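Local atomic coordinates of beta-2-microglobulin (Ctenopharyngodon idella, PDB entry 5H5Z), a protein that pairs with the MHC class I heavy chain as its immunoglobulin-like light subunit and probably influences which peptides that molecule presents in this bony fish. Residues S29-P34 with F63-S68; K7-S12 with I25-N30; E39-G44 with S80-H85; S76-C81 with T91-S96. The protein carries 1 engineered substitution. All coordinates share one frame; numbering follows the deposited sequence.

Interaction 1: residues S29-P34 with F63-S68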
loop_
_atom_site.group_PDB
_atom_site.type_symbol
_atom_site.label_atom_id
_atom_site.label_comp_id
_atom_site.label_asym_id
_atom_site.label_seq_id
_atom_site.Cartn_x
_atom_site.Cartn_y
_atom_site.Cartn_z
ATOM N N SER B 29 -3.312 7.918 -1.756
ATOM C CA SER B 29 -2.443 7.171 -2.663
ATOM C C SER B 29 -2.067 7.965 -3.904
ATOM O O SER B 29 -2.579 9.061 -4.121
ATOM C CB SER B 29 -3.124 5.866 -3.075
ATOM O OG SER B 29 -4.317 6.137 -3.802
ATOM N N ASN B 30 -1.165 7.402 -4.708
ATOM C CA ASN B 30 -0.799 7.970 -6.008
ATOM C C ASN B 30 -0.190 9.374 -5.930
ATOM O O ASN B 30 -0.399 10.192 -6.828
ATOM C CB ASN B 30 -2.012 7.974 -6.960
ATOM C CG ASN B 30 -2.506 6.576 -7.302
ATOM O OD1 ASN B 30 -1.805 5.580 -7.101
ATOM N ND2 ASN B 30 -3.723 6.499 -7.832
ATOM N N PHE B 31 0.563 9.658 -4.869
ATOM C CA PHE B 31 1.082 11.015 -4.682
ATOM C C PHE B 31 2.605 11.129 -4.646
ATOM O O PHE B 31 3.297 10.212 -4.220
ATOM C CB PHE B 31 0.440 11.704 -3.464
ATOM C CG PHE B 31 0.863 11.138 -2.134
ATOM C CD1 PHE B 31 1.975 11.648 -1.464
ATOM C CD2 PHE B 31 0.129 10.120 -1.530
ATOM C CE1 PHE B 31 2.359 11.137 -0.231
ATOM C CE2 PHE B 31 0.507 9.606 -0.300
ATOM C CZ PHE B 31 1.626 10.112 0.351
ATOM N N HIS B 32 3.100 12.270 -5.123
ATOM C CA HIS B 32 4.527 12.616 -5.108
ATOM C C HIS B 32 4.616 14.139 -5.167
ATOM O O HIS B 32 3.865 14.755 -5.922
ATOM C CB HIS B 32 5.245 12.012 -6.318
ATOM C CG HIS B 32 6.655 12.495 -6.491
ATOM N ND1 HIS B 32 7.719 11.939 -5.814
ATOM C CD2 HIS B 32 7.173 13.487 -7.255
ATOM C CE1 HIS B 32 8.831 12.562 -6.156
ATOM N NE2 HIS B 32 8.528 13.508 -7.028
ATOM N N PRO B 33 5.530 14.763 -4.386
ATOM C CA PRO B 33 6.509 14.180 -3.450
ATOM C C PRO B 33 5.875 13.670 -2.139
ATOM O O PRO B 33 4.677 13.875 -1.922
ATOM C CB PRO B 33 7.478 15.339 -3.200
ATOM C CG PRO B 33 6.653 16.562 -3.379
ATOM C CD PRO B 33 5.664 16.234 -4.464
ATOM N N PRO B 34 6.675 13.010 -1.276
ATOM C CA PRO B 34 6.133 12.273 -0.121
ATOM C C PRO B 34 5.602 13.102 1.048
ATOM O O PRO B 34 4.729 12.619 1.774
ATOM C CB PRO B 34 7.316 11.414 0.337
ATOM C CG PRO B 34 8.527 12.144 -0.134
ATOM C CD PRO B 34 8.129 12.803 -1.423
ATOM N N PHE B 63 3.591 7.349 -3.823
ATOM C CA PHE B 63 3.474 7.015 -2.405
ATOM C C PHE B 63 2.030 6.743 -1.987
ATOM O O PHE B 63 1.087 7.225 -2.614
ATOM C CB PHE B 63 4.042 8.160 -1.559
ATOM C CG PHE B 63 5.508 8.392 -1.761
ATOM C CD1 PHE B 63 6.436 7.621 -1.076
ATOM C CD2 PHE B 63 5.967 9.385 -2.629
ATOM C CE1 PHE B 63 7.799 7.831 -1.252
ATOM C CE2 PHE B 63 7.327 9.596 -2.814
ATOM C CZ PHE B 63 8.245 8.817 -2.121
ATOM N N HIS B 64 1.864 5.967 -0.921
ATOM C CA HIS B 64 0.546 5.748 -0.335
ATOM C C HIS B 64 0.647 5.704 1.184
ATOM O O HIS B 64 1.654 5.246 1.741
ATOM C CB HIS B 64 -0.127 4.488 -0.896
ATOM C CG HIS B 64 0.594 3.213 -0.572
ATOM N ND1 HIS B 64 0.180 2.355 0.423
ATOM C CD2 HIS B 64 1.697 2.650 -1.118
ATOM C CE1 HIS B 64 0.998 1.320 0.478
ATOM N NE2 HIS B 64 1.929 1.475 -0.447
ATOM N N LEU B 65 -0.382 6.225 1.842
ATOM C CA LEU B 65 -0.486 6.190 3.294
ATOM C C LEU B 65 -1.912 5.886 3.702
ATOM O O LEU B 65 -2.859 6.228 2.993
ATOM C CB LEU B 65 -0.081 7.533 3.906
ATOM C CG LEU B 65 1.377 7.976 3.816
ATOM C CD1 LEU B 65 1.480 9.456 4.128
ATOM C CD2 LEU B 65 2.273 7.166 4.754
ATOM N N THR B 66 -2.059 5.244 4.851
ATOM C CA THR B 66 -3.372 5.000 5.426
ATOM C C THR B 66 -3.439 5.625 6.816
ATOM O O THR B 66 -2.589 5.364 7.664
ATOM C CB THR B 66 -3.691 3.492 5.492
ATOM O OG1 THR B 66 -3.579 2.924 4.182
ATOM C CG2 THR B 66 -5.103 3.257 6.014
ATOM N N LYS B 67 -4.436 6.480 7.029
ATOM C CA LYS B 67 -4.739 6.973 8.364
ATOM C C LYS B 67 -6.052 6.363 8.817
ATOM O O LYS B 67 -6.996 6.277 8.036
ATOM C CB LYS B 67 -4.820 8.493 8.396
ATOM C CG LYS B 67 -4.760 9.054 9.804
ATOM C CD LYS B 67 -3.871 10.277 9.828
ATOM C CE LYS B 67 -3.348 10.575 11.215
ATOM N NZ LYS B 67 -2.478 11.783 11.179
ATOM N N SER B 68 -6.100 5.927 10.073
ATOM C CA SER B 68 -7.292 5.280 10.612
ATOM C C SER B 68 -7.448 5.575 12.097
ATOM O O SER B 68 -6.478 5.916 12.774
ATOM C CB SER B 68 -7.245 3.763 10.369
ATOM O OG SER B 68 -6.128 3.161 11.012
#
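Where strand 22-31 turns its corner, N30 and F31 both lie opposite F63 at the start of strand 63-71, a G1 beta bulge in which F31 and F63 form an antiparallel hydrogen-bonded pair. The firmer of the two bonds runs from F63 N to F31 O (2.9 Å) and arrives in the plane of that carbonyl. Its counterpart from F31 N to F63 O is straight but weak, stretched to 3.4 Å.

Side chains continue the contact as two successive CH-pi packings. CG of F31 sits between the backbone N and the carbonyl carbon (chi1 70°), the crowded position, and this brings its ring against the F63 main chain. F63 CB then rests over one face of the F31 ring, 3.8 Å from the centroid and offset toward the rim. At the edge of the same ring, CZ of F31 meets CD1 of L65 at 3.8 Å. The F63 side chain crosses that of F31 at about a right angle and offers its own ring to P34, whose CB lies over the ring centre at 3.6 Å. H32 ND1 approaches the edge of the F63 ring, near CE2 (3.8 Å), and F31 O also lies at that edge, in the ring plane. A cis peptide before P33 is part of the turn that carries P34 onto F63. H32 and P34 pack on T91 of the MHC class I chain.

The backbone supplies the directional bonds and buried, largely apolar groups the rest, the F31 carbonyl probably favoured by the C-H rim of F63.

Interaction 2: residues K7-S12 with I25-N30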
loop_
_atom_site.group_PDB
_atom_site.type_symbol
_atom_site.label_atom_id
_atom_site.label_comp_id
_atom_site.label_asym_id
_atom_site.label_seq_id
_atom_site.Cartn_x
_atom_site.Cartn_y
_atom_site.Cartn_z
ATOM N N LYS B 7 -4.802 10.727 -4.589
ATOM C CA LYS B 7 -6.144 10.160 -4.576
ATOM C C LYS B 7 -6.491 9.980 -3.104
ATOM O O LYS B 7 -5.657 9.518 -2.317
ATOM C CB LYS B 7 -6.193 8.818 -5.309
ATOM C CG LYS B 7 -7.603 8.270 -5.504
ATOM C CD LYS B 7 -7.606 6.791 -5.858
ATOM C CE LYS B 7 -7.356 6.540 -7.336
ATOM N NZ LYS B 7 -7.006 5.108 -7.565
ATOM N N ILE B 8 -7.705 10.377 -2.733
ATOM C CA ILE B 8 -8.143 10.361 -1.338
ATOM C C ILE B 8 -9.456 9.609 -1.227
ATOM O O ILE B 8 -10.466 10.008 -1.818
ATOM C CB ILE B 8 -8.345 11.789 -0.781
ATOM C CG1 ILE B 8 -7.090 12.639 -1.007
ATOM C CG2 ILE B 8 -8.717 11.734 0.698
ATOM C CD1 ILE B 8 -7.307 14.126 -0.829
ATOM N N GLN B 9 -9.438 8.522 -0.469
ATOM C CA GLN B 9 -10.611 7.676 -0.318
ATOM C C GLN B 9 -10.900 7.466 1.156
ATOM O O GLN B 9 -10.024 7.035 1.922
ATOM C CB GLN B 9 -10.425 6.347 -1.053
ATOM C CG GLN B 9 -10.315 6.510 -2.564
ATOM C CD GLN B 9 -9.989 5.217 -3.281
ATOM O OE1 GLN B 9 -10.864 4.582 -3.873
ATOM N NE2 GLN B 9 -8.729 4.822 -3.235
ATOM N N VAL B 10 -12.137 7.779 1.536
ATOM C CA VAL B 10 -12.571 7.759 2.931
ATOM C C VAL B 10 -13.706 6.757 3.075
ATOM O O VAL B 10 -14.715 6.840 2.365
ATOM C CB VAL B 10 -13.024 9.163 3.408
ATOM C CG1 VAL B 10 -13.230 9.185 4.919
ATOM C CG2 VAL B 10 -12.005 10.213 3.007
ATOM N N TYR B 11 -13.523 5.801 3.980
ATOM C CA TYR B 11 -14.452 4.689 4.148
ATOM C C TYR B 11 -14.314 4.094 5.542
ATOM O O TYR B 11 -13.404 4.443 6.295
ATOM C CB TYR B 11 -14.211 3.613 3.073
ATOM C CG TYR B 11 -12.768 3.162 2.935
ATOM C CD1 TYR B 11 -11.848 3.911 2.200
ATOM C CD2 TYR B 11 -12.327 1.974 3.528
ATOM C CE1 TYR B 11 -10.528 3.502 2.072
ATOM C CE2 TYR B 11 -11.009 1.548 3.399
ATOM C CZ TYR B 11 -10.113 2.320 2.671
ATOM O OH TYR B 11 -8.805 1.926 2.529
ATOM N N SER B 12 -15.226 3.197 5.882
ATOM C CA SER B 12 -15.163 2.490 7.154
ATOM C C SER B 12 -14.832 1.018 6.927
ATOM O O SER B 12 -15.129 0.465 5.861
ATOM C CB SER B 12 -16.484 2.646 7.904
ATOM O OG SER B 12 -17.565 2.377 7.030
ATOM N N ILE B 25 -11.337 5.034 7.979
ATOM C CA ILE B 25 -10.111 4.867 7.209
ATOM C C ILE B 25 -10.012 5.905 6.101
ATOM O O ILE B 25 -10.976 6.134 5.349
ATOM C CB ILE B 25 -10.023 3.448 6.594
ATOM C CG1 ILE B 25 -10.104 2.376 7.693
ATOM C CG2 ILE B 25 -8.763 3.305 5.747
ATOM C CD1 ILE B 25 -10.394 0.976 7.189
ATOM N N CYS B 26 -8.844 6.539 6.005
ATOM C CA CYS B 26 -8.553 7.425 4.894
ATOM C C CYS B 26 -7.315 6.911 4.165
ATOM O O CYS B 26 -6.212 6.941 4.707
ATOM C CB CYS B 26 -8.371 8.860 5.390
ATOM S SG CYS B 26 -8.049 10.081 4.104
ATOM N N TYR B 27 -7.525 6.415 2.948
ATOM C CA TYR B 27 -6.454 5.896 2.103
ATOM C C TYR B 27 -6.021 6.965 1.116
ATOM O O TYR B 27 -6.808 7.406 0.266
ATOM C CB TYR B 27 -6.922 4.648 1.356
ATOM C CG TYR B 27 -5.863 3.973 0.505
ATOM C CD1 TYR B 27 -4.605 3.649 1.031
ATOM C CD2 TYR B 27 -6.132 3.616 -0.813
ATOM C CE1 TYR B 27 -3.647 3.020 0.250
ATOM C CE2 TYR B 27 -5.186 2.981 -1.598
ATOM C CZ TYR B 27 -3.946 2.688 -1.064
ATOM O OH TYR B 27 -3.011 2.060 -1.851
ATOM N N VAL B 28 -4.767 7.383 1.246
ATOM C CA VAL B 28 -4.214 8.470 0.441
ATOM C C VAL B 28 -3.114 7.883 -0.441
ATOM O O VAL B 28 -2.111 7.384 0.066
ATOM C CB VAL B 28 -3.685 9.605 1.344
ATOM C CG1 VAL B 28 -3.125 10.753 0.512
ATOM C CG2 VAL B 28 -4.790 10.109 2.267
ATOM N N SER B 29 -3.312 7.918 -1.756
ATOM C CA SER B 29 -2.443 7.171 -2.663
ATOM C C SER B 29 -2.067 7.965 -3.904
ATOM O O SER B 29 -2.579 9.061 -4.121
ATOM C CB SER B 29 -3.124 5.866 -3.075
ATOM O OG SER B 29 -4.317 6.137 -3.802
ATOM N N ASN B 30 -1.165 7.402 -4.708
ATOM C CA ASN B 30 -0.799 7.970 -6.008
ATOM C C ASN B 30 -0.190 9.374 -5.930
ATOM O O ASN B 30 -0.399 10.192 -6.828
ATOM C CB ASN B 30 -2.012 7.974 -6.960
ATOM C CG ASN B 30 -2.506 6.576 -7.302
ATOM O OD1 ASN B 30 -1.805 5.580 -7.101
ATOM N ND2 ASN B 30 -3.723 6.499 -7.832
HETATM O O HOH W 1 -4.946 4.132 -5.441
#
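I25, K7 and Y11 contribute most to this pairing of strands 7-12 and 25-29, which run antiparallel and exchange six backbone hydrogen bonds through the pairs K7-S29, Q9-Y27 and Y11-I25. At one end the I25 amide reaches Y11 O at 2.7 Å, almost along the C=O axis. The Y11 side chain takes the crowded position (chi1 51°), with CG between N and the carbonyl carbon, so that its ring leans across to the neighbouring strand. I25 CB lies over one ring face, offset toward the rim, and I25 CG2 meets Y11 CZ at 3.5 Å. Farther out, the hydroxyl OH of Y11 passes Y27 CB at 3.5 Å before hydrogen bonding to P228 O of the MHC class I chain. An alanine in place of Y11 would remove the ring over I25 and would probably weaken the join to the heavy chain by losing that hydroxyl bond.

At the other end, K7 runs alongside N30 with a bend at chi3 (-82°). Its NZ donates to a water (3.1 Å) that also hydrogen bonds S29 OG (2.7 Å), and a salt bridge to E225 of the MHC class I chain gives the ammonium a second, charged partner.

I8, V10, C26 and V28 point to the opposite face. There I8 CG2 touches C26 SG at 3.8 Å, beside the disulfide that C26 makes with C81. These are the A and B strands of an immunoglobulin C1-set sandwich; the C26 face looks to the other sheet, the Y11 face, here, to the class I heavy chain.

Interaction 3: residues E39-G44 with S80-H85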
loop_
_atom_site.group_PDB
_atom_site.type_symbol
_atom_site.label_atom_id
_atom_site.label_comp_id
_atom_site.label_asym_id
_atom_site.label_seq_id
_atom_site.Cartn_x
_atom_site.Cartn_y
_atom_site.Cartn_z
ATOM N N GLU B 39 -5.234 14.265 8.279
ATOM C CA GLU B 39 -5.924 14.345 9.560
ATOM C C GLU B 39 -7.350 13.840 9.420
ATOM O O GLU B 39 -8.024 14.151 8.442
ATOM C CB GLU B 39 -5.928 15.782 10.096
ATOM C CG GLU B 39 -4.561 16.345 10.482
ATOM C CD GLU B 39 -3.890 15.627 11.647
ATOM O OE1 GLU B 39 -4.523 14.765 12.293
ATOM O OE2 GLU B 39 -2.711 15.932 11.925
ATOM N N LEU B 40 -7.801 13.042 10.385
ATOM C CA LEU B 40 -9.204 12.629 10.423
ATOM C C LEU B 40 -9.975 13.591 11.320
ATOM O O LEU B 40 -9.477 13.991 12.378
ATOM C CB LEU B 40 -9.342 11.183 10.914
ATOM C CG LEU B 40 -8.658 10.099 10.072
ATOM C CD1 LEU B 40 -8.724 8.747 10.766
ATOM C CD2 LEU B 40 -9.275 10.003 8.684
ATOM N N LEU B 41 -11.181 13.965 10.899
ATOM C CA LEU B 41 -11.968 14.964 11.618
ATOM C C LEU B 41 -13.351 14.471 12.024
ATOM O O LEU B 41 -14.018 13.760 11.267
ATOM C CB LEU B 41 -12.126 16.238 10.776
ATOM C CG LEU B 41 -10.928 16.787 9.994
ATOM C CD1 LEU B 41 -11.365 17.976 9.152
ATOM C CD2 LEU B 41 -9.760 17.166 10.897
ATOM N N LYS B 42 -13.762 14.857 13.230
ATOM C CA LYS B 42 -15.131 14.675 13.691
ATOM C C LYS B 42 -15.734 16.056 13.871
ATOM O O LYS B 42 -15.243 16.849 14.679
ATOM C CB LYS B 42 -15.174 13.907 15.014
ATOM C CG LYS B 42 -16.582 13.739 15.569
ATOM C CD LYS B 42 -16.591 13.109 16.950
ATOM C CE LYS B 42 -18.022 12.838 17.392
ATOM N NZ LYS B 42 -18.098 12.322 18.786
ATOM N N ASN B 43 -16.794 16.338 13.116
ATOM C CA ASN B 43 -17.428 17.658 13.105
ATOM C C ASN B 43 -16.419 18.806 12.945
ATOM O O ASN B 43 -16.524 19.844 13.602
ATOM C CB ASN B 43 -18.311 17.846 14.349
ATOM C CG ASN B 43 -19.385 16.780 14.466
ATOM O OD1 ASN B 43 -20.007 16.394 13.473
ATOM N ND2 ASN B 43 -19.613 16.299 15.682
ATOM N N GLY B 44 -15.434 18.593 12.074
ATOM C CA GLY B 44 -14.425 19.605 11.772
ATOM C C GLY B 44 -13.272 19.708 12.758
ATOM O O GLY B 44 -12.392 20.549 12.588
ATOM N N SER B 80 -14.665 13.287 8.321
ATOM C CA SER B 80 -13.963 13.681 7.107
ATOM C C SER B 80 -12.460 13.461 7.225
ATOM O O SER B 80 -11.928 13.230 8.321
ATOM C CB SER B 80 -14.281 15.141 6.734
ATOM O OG SER B 80 -13.872 16.043 7.746
ATOM N N CYS B 81 -11.786 13.504 6.082
ATOM C CA CYS B 81 -10.340 13.386 6.035
ATOM C C CYS B 81 -9.805 14.614 5.314
ATOM O O CYS B 81 -10.215 14.905 4.183
ATOM C CB CYS B 81 -9.934 12.099 5.310
ATOM S SG CYS B 81 -8.157 11.849 5.107
ATOM N N ARG B 82 -8.919 15.343 5.991
ATOM C CA ARG B 82 -8.296 16.533 5.426
ATOM C C ARG B 82 -6.850 16.250 5.059
ATOM O O ARG B 82 -6.039 15.861 5.906
ATOM C CB ARG B 82 -8.382 17.723 6.386
ATOM C CG ARG B 82 -7.697 18.986 5.869
ATOM C CD ARG B 82 -8.119 20.220 6.645
ATOM N NE ARG B 82 -7.756 20.143 8.057
ATOM C CZ ARG B 82 -8.477 20.656 9.052
ATOM N NH1 ARG B 82 -9.625 21.282 8.807
ATOM N NH2 ARG B 82 -8.055 20.534 10.304
ATOM N N VAL B 83 -6.543 16.442 3.781
ATOM C CA VAL B 83 -5.216 16.155 3.250
ATOM C C VAL B 83 -4.562 17.430 2.715
ATOM O O VAL B 83 -5.166 18.168 1.927
ATOM C CB VAL B 83 -5.278 15.078 2.145
ATOM C CG1 VAL B 83 -3.889 14.760 1.611
ATOM C CG2 VAL B 83 -5.952 13.809 2.658
ATOM N N LYS B 84 -3.334 17.685 3.161
ATOM C CA LYS B 84 -2.555 18.832 2.708
ATOM C C LYS B 84 -1.261 18.377 2.033
ATOM O O LYS B 84 -0.336 17.890 2.693
ATOM C CB LYS B 84 -2.271 19.794 3.869
ATOM C CG LYS B 84 -3.531 20.364 4.507
ATOM C CD LYS B 84 -3.224 21.273 5.684
ATOM C CE LYS B 84 -4.512 21.702 6.372
ATOM N NZ LYS B 84 -4.262 22.715 7.433
ATOM N N HIS B 85 -1.220 18.533 0.712
ATOM C CA HIS B 85 -0.074 18.140 -0.106
ATOM C C HIS B 85 0.393 19.352 -0.898
ATOM O O HIS B 85 -0.420 20.028 -1.535
ATOM C CB HIS B 85 -0.472 17.005 -1.051
ATOM C CG HIS B 85 0.668 16.425 -1.828
ATOM N ND1 HIS B 85 0.711 16.435 -3.205
ATOM C CD2 HIS B 85 1.800 15.799 -1.422
ATOM C CE1 HIS B 85 1.819 15.846 -3.616
ATOM N NE2 HIS B 85 2.498 15.452 -2.553
HETATM O O HOH W 2 -15.665 16.539 10.138
#
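L41 and R82 cross at about a right angle on one face of the sheet, the leucine fork lying against the flat guanidinium. L41 CD1 sits over one face of that group, offset toward its rim and 3.8 Å from NH1, while the second branch, CD2, is 3.8 Å from NH2. A turn at chi3 of R82 (62°) folds the arginine tip back over the leucine. S80 OG touches both CB and CD1 of L41, the latter at 3.5 Å. The hydroxyl donates to a water (3.0 Å from S80 OG) that also accepts from G44 N. Replacing L41 by an alanine would strip both methyls from the guanidinium and would probably leave the R82 tip less well held.

These are the C and F strands of the immunoglobulin sandwich, antiparallel neighbours in the sheet that carries C81 of the disulfide to C26. On the face opposite L41 and R82, L40 CD2 packs against C81 CB at 4.0 Å. Four backbone bonds fix the register through the pairs E39-R82 and L41-S80. L41 N reaches S80 O at 2.8 Å from above the carbonyl plane, whereas S80 N approaches L41 O on a lone pair.

Interaction 4: residues S76-C81 with T91-S96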
loop_
_atom_site.group_PDB
_atom_site.type_symbol
_atom_site.label_atom_id
_atom_site.label_comp_id
_atom_site.label_asym_id
_atom_site.label_seq_id
_atom_site.Cartn_x
_atom_site.Cartn_y
_atom_site.Cartn_z
ATOM N N SER B 76 -25.992 12.617 14.097
ATOM C CA SER B 76 -25.688 14.047 14.109
ATOM C C SER B 76 -24.206 14.381 13.901
ATOM O O SER B 76 -23.819 15.550 13.961
ATOM C CB SER B 76 -26.208 14.691 15.401
ATOM O OG SER B 76 -25.598 14.111 16.540
ATOM N N ASP B 77 -23.386 13.363 13.641
ATOM C CA ASP B 77 -21.936 13.556 13.520
ATOM C C ASP B 77 -21.416 13.406 12.092
ATOM O O ASP B 77 -21.802 12.481 11.374
ATOM C CB ASP B 77 -21.189 12.596 14.451
ATOM C CG ASP B 77 -21.478 12.859 15.917
ATOM O OD1 ASP B 77 -21.487 14.043 16.322
ATOM O OD2 ASP B 77 -21.698 11.879 16.665
ATOM N N GLU B 78 -20.536 14.324 11.700
ATOM C CA GLU B 78 -19.880 14.294 10.394
ATOM C C GLU B 78 -18.406 13.926 10.532
ATOM O O GLU B 78 -17.693 14.499 11.359
ATOM C CB GLU B 78 -20.005 15.654 9.696
ATOM C CG GLU B 78 -19.019 15.850 8.551
ATOM C CD GLU B 78 -18.810 17.307 8.189
ATOM O OE1 GLU B 78 -19.698 17.886 7.538
ATOM O OE2 GLU B 78 -17.755 17.870 8.544
ATOM N N TYR B 79 -17.960 12.983 9.705
ATOM C CA TYR B 79 -16.553 12.589 9.654
ATOM C C TYR B 79 -15.944 12.922 8.304
ATOM O O TYR B 79 -16.621 12.863 7.273
ATOM C CB TYR B 79 -16.392 11.105 9.991
ATOM C CG TYR B 79 -16.816 10.803 11.409
ATOM C CD1 TYR B 79 -18.137 10.463 11.703
ATOM C CD2 TYR B 79 -15.905 10.888 12.464
ATOM C CE1 TYR B 79 -18.535 10.208 13.004
ATOM C CE2 TYR B 79 -16.295 10.632 13.767
ATOM C CZ TYR B 79 -17.612 10.294 14.029
ATOM O OH TYR B 79 -18.006 10.044 15.318
ATOM N N SER B 80 -14.665 13.287 8.321
ATOM C CA SER B 80 -13.963 13.681 7.107
ATOM C C SER B 80 -12.460 13.461 7.225
ATOM O O SER B 80 -11.928 13.230 8.321
ATOM C CB SER B 80 -14.281 15.141 6.734
ATOM O OG SER B 80 -13.872 16.043 7.746
ATOM N N CYS B 81 -11.786 13.504 6.082
ATOM C CA CYS B 81 -10.340 13.386 6.035
ATOM C C CYS B 81 -9.805 14.614 5.314
ATOM O O CYS B 81 -10.215 14.905 4.183
ATOM C CB CYS B 81 -9.934 12.099 5.310
ATOM S SG CYS B 81 -8.157 11.849 5.107
ATOM N N THR B 91 -10.574 18.374 1.688
ATOM C CA THR B 91 -11.332 17.687 2.730
ATOM C C THR B 91 -12.390 16.813 2.076
ATOM O O THR B 91 -13.213 17.302 1.307
ATOM C CB THR B 91 -11.986 18.687 3.708
ATOM O OG1 THR B 91 -10.964 19.440 4.365
ATOM C CG2 THR B 91 -12.827 17.964 4.764
ATOM N N ILE B 92 -12.351 15.519 2.379
ATOM C CA ILE B 92 -13.320 14.568 1.837
ATOM C C ILE B 92 -14.190 14.038 2.974
ATOM O O ILE B 92 -13.680 13.464 3.935
ATOM C CB ILE B 92 -12.612 13.410 1.087
ATOM C CG1 ILE B 92 -11.615 13.950 0.047
ATOM C CG2 ILE B 92 -13.616 12.458 0.444
ATOM C CD1 ILE B 92 -12.234 14.712 -1.109
ATOM N N VAL B 93 -15.500 14.255 2.862
ATOM C CA VAL B 93 -16.468 13.799 3.858
ATOM C C VAL B 93 -16.748 12.307 3.674
ATOM O O VAL B 93 -16.934 11.833 2.552
ATOM C CB VAL B 93 -17.785 14.612 3.771
ATOM C CG1 VAL B 93 -18.865 14.035 4.684
ATOM C CG2 VAL B 93 -17.533 16.074 4.110
ATOM N N TRP B 94 -16.773 11.575 4.784
ATOM C CA TRP B 94 -17.110 10.153 4.778
ATOM C C TRP B 94 -18.572 9.906 4.404
ATOM O O TRP B 94 -19.477 10.468 5.013
ATOM C CB TRP B 94 -16.818 9.541 6.142
ATOM C CG TRP B 94 -17.274 8.129 6.266
ATOM C CD1 TRP B 94 -16.804 7.052 5.573
ATOM C CD2 TRP B 94 -18.289 7.635 7.142
ATOM N NE1 TRP B 94 -17.470 5.914 5.960
ATOM C CE2 TRP B 94 -18.385 6.241 6.925
ATOM C CE3 TRP B 94 -19.130 8.234 8.091
ATOM C CZ2 TRP B 94 -19.289 5.433 7.622
ATOM C CZ3 TRP B 94 -20.030 7.431 8.783
ATOM C CH2 TRP B 94 -20.098 6.044 8.547
ATOM N N GLU B 95 -18.770 9.068 3.390
ATOM C CA GLU B 95 -20.089 8.642 2.923
ATOM C C GLU B 95 -20.337 7.226 3.435
ATOM O O GLU B 95 -19.567 6.317 3.118
ATOM C CB GLU B 95 -20.112 8.664 1.391
ATOM C CG GLU B 95 -21.242 7.878 0.745
ATOM C CD GLU B 95 -22.602 8.483 1.024
ATOM O OE1 GLU B 95 -22.928 9.524 0.410
ATOM O OE2 GLU B 95 -23.336 7.918 1.860
ATOM N N SER B 96 -21.408 7.041 4.210
ATOM C CA SER B 96 -21.694 5.743 4.831
ATOM C C SER B 96 -22.230 4.666 3.876
ATOM O O SER B 96 -22.166 3.480 4.186
ATOM C CB SER B 96 -22.654 5.910 6.013
ATOM O OG SER B 96 -23.951 6.235 5.566
HETATM O O HOH W 3 -19.792 11.718 7.715
#
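The side chain of W94 leaves the backbone just beyond strand 91-93, with CG anti to its N (chi1 174°). Its CB lies 3.5 Å from Y79 O and also faces Y79 CB, so the two aromatic residues start out shoulder to shoulder. Along the five-membered ring, CD1 packs on the backbone of Y11, and NE1 packs beside S12 N. On the benzo side CE3 looks obliquely at Y79 CD1. Farther round, CZ2 carries S96 CA over the ring face at 3.7 Å, since the chain after W94 folds back across its own indole. F71 meets both the W94 and the Y79 rings edge-to-face.

The segments are the F and G strands of the immunoglobulin fold, a beta hairpin along the outer border of one sheet. C81 and I92 form a hydrogen-bonded pair, with I92 N giving to C81 O at 2.9 Å and C81 N to I92 O in return. W94 N extends the pairing past the last strand residue, reaching Y79 O at 2.8 Å from above the carbonyl plane. A water stitches the same end: it accepts from Y79 N and donates to W94 O, each at 3.0 Å. On the side away from the disulfide, T91 CG2 rests on CB and OG of S80 at 3.7 Å, and V93 CG1 comes to 3.6 Å from Y79 O.

Interactions 1 and 2 lie in one sheet of the sandwich, sharing strand 22-31 and residues S29 and N30, their centres 9 Å apart. Interactions 3 and 4 lie in the other sheet, sharing strand 79-85 with S80 and C81, also 9 Å apart. The C26-C81 disulfide crosses between the layers and ties interaction 2 to both 3 and 4. At one end of the sandwich, the hydrogen bond from H85 to P33 O connects interaction 3 to interaction 1. Along the chain, interactions 1 and 3 alternate, whereas 2 closes before 3 and 4 open. Interactions 1 and 2 each meet the class I heavy chain with several residues, interaction 4 with two, interaction 3 with none.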